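Local coordinates for protein alpha,alpha-trehalose-phosphate synthase (UDP-forming) (PDB 5V0T) that belongs to glycosyltransferase family 20, whose members have the GT-B fold of two Rossmann-like domains facing each other across a cleft, at residues Ile14-Val19 / Gly45-Trp50; Val138-Leu143 / Phe162-Phe167; Phe189-Phe194 / Ala235-Gly240. All blocks are in the same frame, centred on the assembly; numbering follows the deposited sequence.

In the fold
The three contacts follow one another along the chain and all lie in the mixed sheet of the N-terminal half of this GT-B fold. Strand 45-48 pairs with 12-16 in contact 1, 12-16 with 135-139 next to it, 135-139 with 159-162 at contact 2, then 159-162 with 191-194, which meets 230-236 in contact 3. Contacts 1 and 2 have centres about 13 Å apart and both touch G6P; contact 3 lies about 9 Å from contact 2 and about 17 Å from contact 1, centre to centre. The first two thus bring loops at the ends of neighbouring strands to one ligand pocket, while contact 3 carries the sheet onward.

Contact 1: Ile14-Val19 / Gly45-Trp50; sequences IVSNRV and GMWFGW. With G6P (6-O-phosphono-alpha-D-glucopyranose), chain J.
Trp47 and Ser16 meet at the edge of the indole: NE1 gives its hydrogen to Ser16 OG at 2.8 Å, almost straight at 169° and with OG in the ring plane. Ser16 OG sits between the backbone N and carbonyl carbon (chi1 61°) and in turn donates a hydrogen bond to Arg18 O, tying the strand end to the corner of the chain. Two aliphatic groups sandwich the five-membered ring of Trp47. Val19 CG1 stands over one face, 3.8 Å from the ring centroid and almost along the ring normal, while Ile14 CG2 lies over the opposite face at 3.9 Å; both are CH-pi contacts. On the other side of the sheet, Val15 and Phe48 run side by side, and Val15 CG1 reaches the rim of the phenyl ring at CD2. Between these two layers of side chains, strands 14-16 and 45-48 pair in parallel through Ile14 N to Met46 O, Phe48 N to Ile14 O and Ser16 N to Phe48 O. Beyond the strands, Trp50 N bonds to Asn17 O, and a water accepts from Val19 N and donates to Trp50 O. The Trp50 indole lies alongside two polar side chains: Asn17 ND2 is 3.4 Å from Trp50 CE3, and Arg18 NH1 is 3.7 Å from Trp50 CZ3, the guanidinium and ring planes 33° apart. Asn17 OD1 is hydrogen-bonded to Tyr85 OH. The Arg18 chain, bent at chi2 and chi3, delivers NE to O3P and NH2 to O1P of G6P, each at 2.9 Å. Tyr86, whose ring also meets Trp50, adds a hydrogen bond to the ligand. The two-point grip fixes the guanidinium against the phosphate with Trp50 over one of its faces, and its positive charge probably offsets part of the phosphate charge.

Contact 2: Val138-Leu143 / Phe162-Phe167; sequences VHDYHL and FLHIPF. With G6P (6-O-phosphono-alpha-D-glucopyranose), chain J.
The C-terminal ends of two neighbouring parallel strands of the Rossmann-like sheet, 135-139 and 159-162, open here into loops that line the G6P pocket, and Asp140 of one loop meets His164 of the other. The last strand pairing uses Phe162 N to Val138 O and a more bent bond from Asp140 N to Phe162 O, with His139 opposite Phe162. Past it, the carboxylate of Asp140 reaches over: OD1 accepts from His164 N at 2.9 Å, the donor standing well above the carboxylate plane. The other oxygen, OD2, turns to the ligand and takes hydrogens from G6P O2 and O3, both at 2.6 Å. The His164 side chain crosses that of Asp140 at about a right angle, the imidazole and carboxylate planes 61° apart. With CG anti to the carbonyl carbon (chi1 -71°), its ring projects back toward the strand, where His164 NE2 and His139 ND1 share a hydrogen bond of 2.8 Å. These two imidazoles meet rim to rim, their planes 47° apart and neither over the other's face. Phe162 CD2 lies over a face of the His164 ring, near its rim. In the loops beyond, Ile165 CD1 touches Tyr141 CD1 at 3.5 Å, the two side chains crossing at about a right angle, and Ile165 CG2 comes within 3.6 Å of G6P O2. Helix 79-98 backs this side through Trp95 and Phe98 against Ile165, while Tyr141 OH is bonded to Asn91. Asp140 therefore divides its oxygens between protein and ligand: the His164 amide steadies OD1, leaving OD2 to grip two adjacent hydroxyls. His139, one shell back, holds the imidazole of His164, whereas Tyr141 N is buried without a polar partner.

Contact 3: Phe189-Phe194 / Ala235-Gly240; sequences FDLLGF and AAYPIG
Tyr237 and Phe194 join where two neighbouring parallel strands, 191-194 and 230-236, run out of the Rossmann-like sheet. Tyr237 N donates to Phe194 O at 2.8 Å, nearly straight at 173°, the last of three backbone bonds that zip the pair; the others run from Phe194 N to Ala235 O and from Ala235 N to Leu192 O. From this tethered backbone the Tyr237 side chain turns back along strand 191-194, because CG stands anti to the carbonyl carbon (chi1 -52°) and beside the backbone N. CB itself has no close partner on strand 191-194; CD1 then reaches Gly193 CA at 3.8 Å. Next along the ring edge, CE1 stays close at 3.9 Å from Gly193 CA. With no side chain, Gly193 lets the ring edge lie directly against its CA, where there would be little room for a CB. Farther out, CZ is 4.4 Å from Leu191 CD2, and the two side chains meet tip to tip. Helix 454-466 shuts in this end: Phe461 packs edge-to-face with the Tyr237 ring and Asp464 OD2 is hydrogen-bonded to Tyr237 OH. Phe194 points to the face shared with Ala236, toward Phe203 and Leu200 of helix 197-209. At the very tip, Tyr237 OH rests beside both methyls of Leu191, 3.7 Å from CD2 and 3.8 Å from CD1.

Contact 1: Ile14-Val19 / Gly45-Trp50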
loop_
_atom_site.group_PDB
_atom_site.type_symbol
_atom_site.label_atom_id
_atom_site.label_comp_id
_atom_site.label_asym_id
_atom_site.label_seq_id
_atom_site.Cartn_x
_atom_site.Cartn_y
_atom_site.Cartn_z
ATOM N N ILE A 14 -11.937 11.974 7.216
ATOM C CA ILE A 14 -10.789 11.386 6.535
ATOM C C ILE A 14 -10.348 12.320 5.414
ATOM O O ILE A 14 -11.177 12.806 4.634
ATOM C CB ILE A 14 -11.136 9.999 5.971
ATOM C CG1 ILE A 14 -11.398 9.004 7.105
ATOM C CG2 ILE A 14 -10.018 9.520 5.047
ATOM C CD1 ILE A 14 -10.157 8.586 7.857
ATOM N N VAL A 15 -9.039 12.565 5.326
ATOM C CA VAL A 15 -8.435 13.363 4.262
ATOM C C VAL A 15 -7.353 12.523 3.587
ATOM O O VAL A 15 -6.426 12.054 4.254
ATOM C CB VAL A 15 -7.827 14.667 4.802
ATOM C CG1 VAL A 15 -7.224 15.493 3.654
ATOM C CG2 VAL A 15 -8.861 15.477 5.593
ATOM N N SER A 16 -7.453 12.354 2.268
ATOM C CA SER A 16 -6.419 11.662 1.501
ATOM C C SER A 16 -6.426 12.228 0.097
ATOM O O SER A 16 -7.365 12.908 -0.310
ATOM C CB SER A 16 -6.655 10.145 1.453
ATOM O OG SER A 16 -7.904 9.881 0.808
ATOM N N ASN A 17 -5.372 11.944 -0.658
ATOM C CA ASN A 17 -5.402 12.336 -2.060
ATOM C C ASN A 17 -6.372 11.450 -2.831
ATOM O O ASN A 17 -7.368 11.928 -3.388
ATOM C CB ASN A 17 -4.006 12.250 -2.680
ATOM C CG ASN A 17 -3.983 12.825 -4.083
ATOM O OD1 ASN A 17 -4.257 14.009 -4.279
ATOM N ND2 ASN A 17 -3.693 11.984 -5.070
ATOM N N ARG A 18 -6.088 10.152 -2.871
ATOM C CA ARG A 18 -6.934 9.195 -3.570
ATOM C C ARG A 18 -8.162 8.880 -2.727
ATOM O O ARG A 18 -8.046 8.571 -1.537
ATOM C CB ARG A 18 -6.151 7.910 -3.867
ATOM C CG ARG A 18 -6.986 6.844 -4.613
ATOM C CD ARG A 18 -7.358 7.335 -6.006
ATOM N NE ARG A 18 -6.224 7.295 -6.930
ATOM C CZ ARG A 18 -6.232 7.841 -8.143
ATOM N NH1 ARG A 18 -7.307 8.509 -8.561
ATOM N NH2 ARG A 18 -5.172 7.734 -8.939
ATOM N N VAL A 19 -9.337 8.968 -3.342
ATOM C CA VAL A 19 -10.602 8.678 -2.681
ATOM C C VAL A 19 -11.233 7.485 -3.389
ATOM O O VAL A 19 -11.131 7.360 -4.613
ATOM C CB VAL A 19 -11.535 9.910 -2.695
ATOM C CG1 VAL A 19 -12.832 9.615 -1.982
ATOM C CG2 VAL A 19 -10.835 11.110 -2.032
ATOM N N GLY A 45 -18.851 9.042 8.481
ATOM C CA GLY A 45 -18.038 10.241 8.549
ATOM C C GLY A 45 -17.922 10.891 7.192
ATOM O O GLY A 45 -18.778 10.718 6.324
ATOM N N MET A 46 -16.857 11.661 7.023
ATOM C CA MET A 46 -16.593 12.375 5.784
ATOM C C MET A 46 -15.271 11.905 5.208
ATOM O O MET A 46 -14.305 11.678 5.947
ATOM C CB MET A 46 -16.542 13.893 6.003
ATOM C CG MET A 46 -16.068 14.678 4.792
ATOM S SD MET A 46 -16.168 16.470 5.053
ATOM C CE MET A 46 -17.937 16.714 4.943
ATOM N N TRP A 47 -15.241 11.748 3.887
ATOM C CA TRP A 47 -14.018 11.448 3.152
ATOM C C TRP A 47 -13.790 12.596 2.173
ATOM O O TRP A 47 -14.545 12.760 1.212
ATOM C CB TRP A 47 -14.117 10.096 2.441
ATOM C CG TRP A 47 -12.776 9.567 1.972
ATOM C CD1 TRP A 47 -11.605 10.264 1.867
ATOM C CD2 TRP A 47 -12.484 8.229 1.553
ATOM N NE1 TRP A 47 -10.605 9.440 1.396
ATOM C CE2 TRP A 47 -11.124 8.189 1.194
ATOM C CE3 TRP A 47 -13.252 7.070 1.423
ATOM C CZ2 TRP A 47 -10.503 7.024 0.735
ATOM C CZ3 TRP A 47 -12.638 5.911 0.971
ATOM C CH2 TRP A 47 -11.277 5.900 0.630
ATOM N N PHE A 48 -12.762 13.396 2.441
ATOM C CA PHE A 48 -12.395 14.548 1.630
ATOM C C PHE A 48 -11.125 14.245 0.849
ATOM O O PHE A 48 -10.152 13.730 1.416
ATOM C CB PHE A 48 -12.176 15.775 2.527
ATOM C CG PHE A 48 -11.580 16.959 1.819
ATOM C CD1 PHE A 48 -12.401 17.897 1.216
ATOM C CD2 PHE A 48 -10.203 17.156 1.796
ATOM C CE1 PHE A 48 -11.860 19.010 0.581
ATOM C CE2 PHE A 48 -9.653 18.255 1.158
ATOM C CZ PHE A 48 -10.482 19.188 0.550
ATOM N N GLY A 49 -11.112 14.599 -0.435
ATOM C CA GLY A 49 -9.880 14.469 -1.196
ATOM C C GLY A 49 -10.077 14.753 -2.673
ATOM O O GLY A 49 -11.045 15.396 -3.081
ATOM N N TRP A 50 -9.117 14.285 -3.460
ATOM C CA TRP A 50 -9.127 14.488 -4.900
ATOM C C TRP A 50 -10.172 13.594 -5.565
ATOM O O TRP A 50 -10.316 12.419 -5.221
ATOM C CB TRP A 50 -7.724 14.201 -5.451
ATOM C CG TRP A 50 -7.527 14.317 -6.930
ATOM C CD1 TRP A 50 -8.014 15.283 -7.769
ATOM C CD2 TRP A 50 -6.754 13.430 -7.742
ATOM N NE1 TRP A 50 -7.590 15.043 -9.062
ATOM C CE2 TRP A 50 -6.812 13.916 -9.069
ATOM C CE3 TRP A 50 -6.015 12.267 -7.475
ATOM C CZ2 TRP A 50 -6.154 13.283 -10.130
ATOM C CZ3 TRP A 50 -5.355 11.637 -8.537
ATOM C CH2 TRP A 50 -5.444 12.142 -9.848
HETATM C C1 G6P J . -0.386 3.385 -2.491
HETATM C C2 G6P J . -0.352 4.728 -1.781
HETATM C C3 G6P J . -1.726 5.400 -1.842
HETATM C C4 G6P J . -2.170 5.499 -3.304
HETATM C C5 G6P J . -2.143 4.110 -3.943
HETATM C C6 G6P J . -2.629 4.177 -5.392
HETATM O O1 G6P J . -1.319 2.569 -1.795
HETATM O O2 G6P J . 0.076 4.538 -0.420
HETATM O O3 G6P J . -1.596 6.718 -1.283
HETATM O O4 G6P J . -3.515 6.016 -3.373
HETATM O O5 G6P J . -0.820 3.555 -3.851
HETATM O O6 G6P J . -1.844 5.129 -6.130
HETATM P P G6P J . -2.576 6.361 -6.865
HETATM O O1P G6P J . -3.304 5.774 -8.047
HETATM O O2P G6P J . -1.452 7.298 -7.211
HETATM O O3P G6P J . -3.528 6.920 -5.832
HETATM O O HOH W 1 -9.588 9.862 -6.194
#

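Contact 2: Val138-Leu143 / Phe162-Phe167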
loop_
_atom_site.group_PDB
_atom_site.type_symbol
_atom_site.label_atom_id
_atom_site.label_comp_id
_atom_site.label_asym_id
_atom_site.label_seq_id
_atom_site.Cartn_x
_atom_site.Cartn_y
_atom_site.Cartn_z
ATOM N N VAL A 138 -5.610 12.696 8.496
ATOM C CA VAL A 138 -4.977 12.860 7.187
ATOM C C VAL A 138 -4.166 11.617 6.859
ATOM O O VAL A 138 -3.450 11.094 7.725
ATOM C CB VAL A 138 -4.087 14.116 7.191
ATOM C CG1 VAL A 138 -3.469 14.330 5.851
ATOM C CG2 VAL A 138 -4.912 15.321 7.623
ATOM N N HIS A 139 -4.243 11.158 5.601
ATOM C CA HIS A 139 -3.575 9.933 5.158
ATOM C C HIS A 139 -2.582 10.196 4.029
ATOM O O HIS A 139 -2.968 10.677 2.956
ATOM C CB HIS A 139 -4.602 8.887 4.715
ATOM C CG HIS A 139 -5.391 8.327 5.859
ATOM N ND1 HIS A 139 -5.147 7.079 6.391
ATOM C CD2 HIS A 139 -6.372 8.874 6.619
ATOM C CE1 HIS A 139 -5.960 6.868 7.412
ATOM N NE2 HIS A 139 -6.714 7.943 7.571
ATOM N N ASP A 140 -1.308 9.877 4.292
ATOM C CA ASP A 140 -0.254 9.527 3.328
ATOM C C ASP A 140 0.562 10.702 2.804
ATOM O O ASP A 140 0.289 11.867 3.107
ATOM C CB ASP A 140 -0.806 8.722 2.140
ATOM C CG ASP A 140 0.059 7.497 1.840
ATOM O OD1 ASP A 140 1.022 7.288 2.607
ATOM O OD2 ASP A 140 -0.211 6.745 0.875
ATOM N N TYR A 141 1.595 10.375 2.022
ATOM C CA TYR A 141 2.721 11.269 1.787
ATOM C C TYR A 141 2.361 12.531 1.001
ATOM O O TYR A 141 3.101 13.516 1.081
ATOM C CB TYR A 141 3.813 10.497 1.053
ATOM C CG TYR A 141 3.331 9.832 -0.219
ATOM C CD1 TYR A 141 2.665 8.606 -0.198
ATOM C CD2 TYR A 141 3.577 10.418 -1.450
ATOM C CE1 TYR A 141 2.235 8.000 -1.373
ATOM C CE2 TYR A 141 3.166 9.821 -2.618
ATOM C CZ TYR A 141 2.494 8.619 -2.582
ATOM O OH TYR A 141 2.116 8.039 -3.778
ATOM N N HIS A 142 1.262 12.523 0.232
ATOM C CA HIS A 142 0.864 13.724 -0.504
ATOM C C HIS A 142 0.561 14.880 0.429
ATOM O O HIS A 142 0.641 16.049 0.026
ATOM C CB HIS A 142 -0.386 13.456 -1.350
ATOM C CG HIS A 142 -0.368 12.148 -2.066
ATOM N ND1 HIS A 142 -0.628 10.949 -1.433
ATOM C CD2 HIS A 142 -0.138 11.849 -3.367
ATOM C CE1 HIS A 142 -0.534 9.965 -2.310
ATOM N NE2 HIS A 142 -0.245 10.484 -3.490
ATOM N N LEU A 143 0.189 14.579 1.666
ATOM C CA LEU A 143 -0.482 15.547 2.532
ATOM C C LEU A 143 0.305 15.815 3.817
ATOM O O LEU A 143 -0.263 16.234 4.827
ATOM C CB LEU A 143 -1.911 15.071 2.824
ATOM C CG LEU A 143 -2.768 14.958 1.554
ATOM C CD1 LEU A 143 -4.077 14.258 1.847
ATOM C CD2 LEU A 143 -3.030 16.344 0.968
ATOM N N PHE A 162 -1.529 9.501 9.238
ATOM C CA PHE A 162 -1.039 8.135 9.070
ATOM C C PHE A 162 -0.314 8.036 7.739
ATOM O O PHE A 162 -0.881 8.392 6.699
ATOM C CB PHE A 162 -2.173 7.089 9.137
ATOM C CG PHE A 162 -1.671 5.655 9.104
ATOM C CD1 PHE A 162 -1.165 5.057 10.249
ATOM C CD2 PHE A 162 -1.674 4.931 7.918
ATOM C CE1 PHE A 162 -0.695 3.761 10.221
ATOM C CE2 PHE A 162 -1.203 3.625 7.883
ATOM C CZ PHE A 162 -0.712 3.041 9.040
ATOM N N LEU A 163 0.941 7.568 7.783
ATOM C CA LEU A 163 1.747 7.293 6.595
ATOM C C LEU A 163 1.562 5.835 6.177
ATOM O O LEU A 163 1.864 4.911 6.951
ATOM C CB LEU A 163 3.226 7.589 6.870
ATOM C CG LEU A 163 4.184 7.500 5.675
ATOM C CD1 LEU A 163 3.865 8.574 4.644
ATOM C CD2 LEU A 163 5.634 7.593 6.138
ATOM N N HIS A 164 1.061 5.625 4.953
ATOM C CA HIS A 164 0.807 4.265 4.480
ATOM C C HIS A 164 2.063 3.625 3.908
ATOM O O HIS A 164 2.177 2.398 3.903
ATOM C CB HIS A 164 -0.313 4.252 3.420
ATOM C CG HIS A 164 -1.676 4.537 3.983
ATOM N ND1 HIS A 164 -2.664 3.583 4.062
ATOM C CD2 HIS A 164 -2.192 5.658 4.540
ATOM C CE1 HIS A 164 -3.738 4.106 4.630
ATOM N NE2 HIS A 164 -3.475 5.363 4.932
ATOM N N ILE A 165 2.999 4.437 3.423
ATOM C CA ILE A 165 4.228 3.953 2.798
ATOM C C ILE A 165 5.311 3.872 3.875
ATOM O O ILE A 165 5.096 4.360 4.992
ATOM C CB ILE A 165 4.626 4.865 1.626
ATOM C CG1 ILE A 165 5.024 6.264 2.134
ATOM C CG2 ILE A 165 3.471 4.936 0.602
ATOM C CD1 ILE A 165 5.578 7.166 1.023
ATOM N N PRO A 166 6.465 3.253 3.617
ATOM C CA PRO A 166 7.489 3.172 4.663
ATOM C C PRO A 166 7.972 4.564 5.046
ATOM O O PRO A 166 7.937 5.497 4.242
ATOM C CB PRO A 166 8.613 2.353 4.006
ATOM C CG PRO A 166 7.982 1.686 2.834
ATOM C CD PRO A 166 6.901 2.602 2.372
ATOM N N PHE A 167 8.422 4.718 6.292
ATOM C CA PHE A 167 9.240 5.894 6.600
ATOM C C PHE A 167 10.705 5.506 6.465
ATOM O O PHE A 167 11.170 4.628 7.204
ATOM C CB PHE A 167 8.968 6.442 7.996
ATOM C CG PHE A 167 9.498 7.843 8.185
ATOM C CD1 PHE A 167 10.838 8.065 8.483
ATOM C CD2 PHE A 167 8.669 8.943 7.974
ATOM C CE1 PHE A 167 11.320 9.362 8.640
ATOM C CE2 PHE A 167 9.151 10.240 8.123
ATOM C CZ PHE A 167 10.472 10.447 8.449
HETATM C C1 G6P J . -0.386 3.385 -2.491
HETATM C C2 G6P J . -0.352 4.728 -1.781
HETATM C C3 G6P J . -1.726 5.400 -1.842
HETATM C C4 G6P J . -2.170 5.499 -3.304
HETATM C C5 G6P J . -2.143 4.110 -3.943
HETATM C C6 G6P J . -2.629 4.177 -5.392
HETATM O O1 G6P J . -1.319 2.569 -1.795
HETATM O O2 G6P J . 0.076 4.538 -0.420
HETATM O O3 G6P J . -1.596 6.718 -1.283
HETATM O O4 G6P J . -3.515 6.016 -3.373
HETATM O O5 G6P J . -0.820 3.555 -3.851
HETATM O O6 G6P J . -1.844 5.129 -6.130
HETATM P P G6P J . -2.576 6.361 -6.865
HETATM O O1P G6P J . -3.304 5.774 -8.047
HETATM O O2P G6P J . -1.452 7.298 -7.211
HETATM O O3P G6P J . -3.528 6.920 -5.832
#

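Contact 3: Phe189-Phe194 / Ala235-Gly240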
loop_
_atom_site.group_PDB
_atom_site.type_symbol
_atom_site.label_atom_id
_atom_site.label_comp_id
_atom_site.label_asym_id
_atom_site.label_seq_id
_atom_site.Cartn_x
_atom_site.Cartn_y
_atom_site.Cartn_z
ATOM N N PHE A 189 1.165 17.904 13.403
ATOM C CA PHE A 189 0.091 16.980 13.726
ATOM C C PHE A 189 0.058 16.722 15.230
ATOM O O PHE A 189 1.069 16.846 15.923
ATOM C CB PHE A 189 0.278 15.673 12.951
ATOM C CG PHE A 189 -0.104 15.771 11.483
ATOM C CD1 PHE A 189 -1.437 15.666 11.100
ATOM C CD2 PHE A 189 0.855 15.956 10.505
ATOM C CE1 PHE A 189 -1.808 15.749 9.770
ATOM C CE2 PHE A 189 0.492 16.049 9.168
ATOM C CZ PHE A 189 -0.860 15.937 8.802
ATOM N N ASP A 190 -1.133 16.401 15.746
ATOM C CA ASP A 190 -1.217 15.977 17.144
ATOM C C ASP A 190 -0.668 14.572 17.340
ATOM O O ASP A 190 -0.069 14.280 18.381
ATOM C CB ASP A 190 -2.668 16.051 17.622
ATOM C CG ASP A 190 -3.184 17.465 17.643
ATOM O OD1 ASP A 190 -2.508 18.314 18.255
ATOM O OD2 ASP A 190 -4.222 17.741 17.024
ATOM N N LEU A 191 -0.848 13.701 16.352
ATOM C CA LEU A 191 -0.456 12.301 16.441
ATOM C C LEU A 191 0.028 11.840 15.075
ATOM O O LEU A 191 -0.641 12.088 14.069
ATOM C CB LEU A 191 -1.629 11.425 16.900
ATOM C CG LEU A 191 -1.397 9.915 16.846
ATOM C CD1 LEU A 191 -0.301 9.528 17.828
ATOM C CD2 LEU A 191 -2.705 9.140 17.141
ATOM N N LEU A 192 1.179 11.170 15.039
ATOM C CA LEU A 192 1.711 10.565 13.825
ATOM C C LEU A 192 1.616 9.053 13.947
ATOM O O LEU A 192 1.993 8.488 14.976
ATOM C CB LEU A 192 3.175 10.967 13.586
ATOM C CG LEU A 192 3.454 12.453 13.377
ATOM C CD1 LEU A 192 4.943 12.669 13.135
ATOM C CD2 LEU A 192 2.646 12.953 12.179
ATOM N N GLY A 193 1.110 8.411 12.899
ATOM C CA GLY A 193 1.005 6.969 12.845
ATOM C C GLY A 193 1.806 6.437 11.677
ATOM O O GLY A 193 1.724 6.970 10.563
ATOM N N PHE A 194 2.617 5.418 11.932
ATOM C CA PHE A 194 3.378 4.739 10.898
ATOM C C PHE A 194 2.920 3.281 10.844
ATOM O O PHE A 194 2.210 2.798 11.731
ATOM C CB PHE A 194 4.892 4.854 11.164
ATOM C CG PHE A 194 5.374 6.283 11.322
ATOM C CD1 PHE A 194 5.618 7.072 10.213
ATOM C CD2 PHE A 194 5.550 6.840 12.588
ATOM C CE1 PHE A 194 6.032 8.388 10.358
ATOM C CE2 PHE A 194 5.979 8.149 12.739
ATOM C CZ PHE A 194 6.216 8.924 11.623
ATOM N N ALA A 235 3.379 6.778 17.011
ATOM C CA ALA A 235 3.306 5.347 17.289
ATOM C C ALA A 235 3.137 4.587 15.978
ATOM O O ALA A 235 2.980 5.179 14.908
ATOM C CB ALA A 235 2.164 5.017 18.257
ATOM N N ALA A 236 3.173 3.259 16.081
ATOM C CA ALA A 236 2.967 2.369 14.944
ATOM C C ALA A 236 1.581 1.738 15.025
ATOM O O ALA A 236 1.152 1.309 16.100
ATOM C CB ALA A 236 4.043 1.271 14.900
ATOM N N TYR A 237 0.886 1.695 13.885
ATOM C CA TYR A 237 -0.458 1.118 13.790
ATOM C C TYR A 237 -0.541 0.375 12.461
ATOM O O TYR A 237 -0.816 0.979 11.422
ATOM C CB TYR A 237 -1.544 2.197 13.848
ATOM C CG TYR A 237 -1.456 3.169 15.011
ATOM C CD1 TYR A 237 -0.618 4.284 14.953
ATOM C CD2 TYR A 237 -2.231 2.992 16.144
ATOM C CE1 TYR A 237 -0.544 5.190 16.011
ATOM C CE2 TYR A 237 -2.165 3.893 17.220
ATOM C CZ TYR A 237 -1.316 4.991 17.133
ATOM O OH TYR A 237 -1.241 5.890 18.169
ATOM N N PRO A 238 -0.271 -0.933 12.447
ATOM C CA PRO A 238 -0.253 -1.669 11.165
ATOM C C PRO A 238 -1.660 -1.836 10.610
ATOM O O PRO A 238 -2.539 -2.367 11.283
ATOM C CB PRO A 238 0.380 -3.019 11.541
ATOM C CG PRO A 238 0.112 -3.168 13.016
ATOM C CD PRO A 238 0.135 -1.775 13.586
ATOM N N ILE A 239 -1.880 -1.363 9.381
ATOM C CA ILE A 239 -3.209 -1.464 8.794
ATOM C C ILE A 239 -3.523 -2.927 8.496
ATOM O O ILE A 239 -2.649 -3.703 8.073
ATOM C CB ILE A 239 -3.317 -0.590 7.535
ATOM C CG1 ILE A 239 -4.783 -0.382 7.164
ATOM C CG2 ILE A 239 -2.553 -1.214 6.358
ATOM C CD1 ILE A 239 -5.004 0.667 6.086
ATOM N N GLY A 240 -4.767 -3.320 8.754
ATOM C CA GLY A 240 -5.182 -4.688 8.524
ATOM C C GLY A 240 -6.307 -4.816 7.515
ATOM O O GLY A 240 -6.550 -3.911 6.711
#